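PDB 2JHP: core protein VP4 from Bluetongue virus, which forms part of the inner capsid of the virus and acts as a multifunctional enzyme that caps viral RNA. Local coordinates for residues L551-L555 with W571-I575. Sequence-based numbering, arbitrary orientation.
Sequences LSGHL and WFKMI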
loop_
_atom_site.group_PDB
_atom_site.type_symbol
_atom_site.label_atom_id
_atom_site.label_comp_id
_atom_site.label_asym_id
_atom_site.label_seq_id
_atom_site.Cartn_x
_atom_site.Cartn_y
_atom_site.Cartn_z
ATOM N N LEU A 551 35.383 -2.097 15.496
ATOM C CA LEU A 551 34.735 -1.946 14.193
ATOM C C LEU A 551 34.351 -3.312 13.604
ATOM O O LEU A 551 33.341 -3.431 12.906
ATOM C CB LEU A 551 35.639 -1.165 13.236
ATOM C CG LEU A 551 34.980 -0.123 12.321
ATOM C CD1 LEU A 551 35.984 0.960 11.939
ATOM C CD2 LEU A 551 34.361 -0.754 11.072
ATOM N N SER A 552 35.165 -4.329 13.900
ATOM C CA SER A 552 34.883 -5.728 13.536
ATOM C C SER A 552 33.787 -6.333 14.416
ATOM O O SER A 552 32.910 -7.057 13.916
ATOM C CB SER A 552 36.153 -6.586 13.629
ATOM O OG SER A 552 36.586 -6.755 14.975
ATOM N N GLY A 553 33.839 -6.033 15.720
ATOM C CA GLY A 553 32.808 -6.459 16.686
ATOM C C GLY A 553 31.460 -5.842 16.354
ATOM O O GLY A 553 30.409 -6.463 16.535
ATOM N N HIS A 554 31.510 -4.614 15.848
ATOM C CA HIS A 554 30.343 -3.884 15.376
ATOM C C HIS A 554 29.619 -4.641 14.271
ATOM O O HIS A 554 28.399 -4.698 14.264
ATOM C CB HIS A 554 30.791 -2.523 14.862
ATOM C CG HIS A 554 29.671 -1.593 14.545
ATOM N ND1 HIS A 554 28.788 -1.818 13.511
ATOM C CD2 HIS A 554 29.300 -0.421 15.112
ATOM C CE1 HIS A 554 27.906 -0.836 13.470
ATOM N NE2 HIS A 554 28.195 0.025 14.431
ATOM N N LEU A 555 30.375 -5.216 13.340
ATOM C CA LEU A 555 29.781 -5.937 12.207
ATOM C C LEU A 555 29.229 -7.301 12.621
ATOM O O LEU A 555 28.151 -7.714 12.176
ATOM C CB LEU A 555 30.795 -6.102 11.060
ATOM C CG LEU A 555 30.228 -6.607 9.725
ATOM C CD1 LEU A 555 29.286 -5.596 9.070
ATOM C CD2 LEU A 555 31.359 -6.954 8.777
ATOM N N TRP A 571 27.676 0.641 3.421
ATOM C CA TRP A 571 28.423 0.616 4.681
ATOM C C TRP A 571 29.908 0.287 4.458
ATOM O O TRP A 571 30.773 1.029 4.906
ATOM C CB TRP A 571 27.773 -0.348 5.677
ATOM C CG TRP A 571 28.125 -0.072 7.094
ATOM C CD1 TRP A 571 27.570 0.871 7.908
ATOM C CD2 TRP A 571 29.107 -0.755 7.879
ATOM N NE1 TRP A 571 28.146 0.821 9.153
ATOM C CE2 TRP A 571 29.099 -0.164 9.160
ATOM C CE3 TRP A 571 30.007 -1.804 7.619
ATOM C CZ2 TRP A 571 29.955 -0.584 10.180
ATOM C CZ3 TRP A 571 30.851 -2.225 8.634
ATOM C CH2 TRP A 571 30.822 -1.614 9.895
ATOM N N PHE A 572 30.198 -0.798 3.741
ATOM C CA PHE A 572 31.579 -1.118 3.373
ATOM C C PHE A 572 32.216 0.036 2.610
ATOM O O PHE A 572 33.424 0.283 2.733
ATOM C CB PHE A 572 31.669 -2.402 2.536
ATOM C CG PHE A 572 31.397 -3.670 3.311
ATOM C CD1 PHE A 572 31.855 -3.829 4.616
ATOM C CD2 PHE A 572 30.706 -4.723 2.719
ATOM C CE1 PHE A 572 31.608 -5.005 5.321
ATOM C CE2 PHE A 572 30.460 -5.901 3.417
ATOM C CZ PHE A 572 30.912 -6.040 4.720
ATOM N N LYS A 573 31.418 0.750 1.820
ATOM C CA LYS A 573 31.962 1.872 1.057
ATOM C C LYS A 573 32.270 3.050 1.978
ATOM O O LYS A 573 33.237 3.769 1.760
ATOM C CB LYS A 573 31.037 2.283 -0.090
ATOM C CG LYS A 573 31.770 3.011 -1.207
ATOM C CD LYS A 573 30.872 3.413 -2.375
ATOM C CE LYS A 573 31.603 4.371 -3.326
ATOM N NZ LYS A 573 30.664 4.977 -4.324
ATOM N N MET A 574 31.467 3.222 3.025
ATOM C CA MET A 574 31.649 4.343 3.945
ATOM C C MET A 574 32.840 4.111 4.876
ATOM O O MET A 574 33.507 5.063 5.286
ATOM C CB MET A 574 30.342 4.674 4.710
ATOM C CG MET A 574 30.096 3.940 6.010
ATOM S SD MET A 574 31.016 4.605 7.403
ATOM C CE MET A 574 30.944 6.341 7.042
ATOM N N ILE A 575 33.103 2.841 5.178
ATOM C CA ILE A 575 34.151 2.433 6.116
ATOM C C ILE A 575 35.553 2.614 5.527
ATOM O O ILE A 575 36.416 3.234 6.153
ATOM C CB ILE A 575 33.951 0.952 6.592
ATOM C CG1 ILE A 575 32.647 0.785 7.392
ATOM C CG2 ILE A 575 35.157 0.442 7.392
ATOM C CD1 ILE A 575 32.571 1.579 8.683
#
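Trp-571 has the largest share of this contact, touching Leu-551, His-554 and Leu-555. The motif is an antiparallel helical hairpin near the C-terminal end of the chain. It pairs helix 551-561 with helix 568-576, and the two segments run at 173° to each other. Their axes come no closer than 13.4 Å, so long side chains must bridge the gap.

The CB of Trp-571 points toward the facing helix. CG lies anti to the backbone N (chi1 -158°), and the indole extends from there with its six-membered ring foremost. Ile-575, one turn later, lays its CG1 over one face of the indole, 3.6 Å above the plane and offset toward the rim. At the six-membered ring, CZ3 meets Leu-555 CD1 at 3.7 Å, and CE3 lies near the same methyl. On the other flank, CZ2 lies 3.7 Å from His-554 ND1. The imidazole and the six-membered ring are tilted by only 22°, but their centroids are 5.5 Å apart. The rings are nearly parallel but strongly displaced, with little of one lying over the other. CH2, at the tip, comes within 3.8 Å of Leu-551 CD2.

Leu-555 divides its two methyls between two aromatic residues. CD1 goes to the indole, while CD2 meets the edge of the Phe-572 ring in plane.

Helix 612-625 packs against the same pair: Leu-615 touches Leu-551 and Phe-572, and Leu-619 touches Leu-555. Phe-520 meets the His-554 ring edge-to-face. Apolar and aromatic side chains join helices 551-561 and 568-576, and helix 612-625 covers part of this packing.

At the Leu-551 end, one methyl serves two neighbours. Besides the indole tip, Leu-551 CD2 touches Ile-575 CD1 at 3.8 Å, with Ile-575 CG2 close by at 4.0 Å from that same CD2.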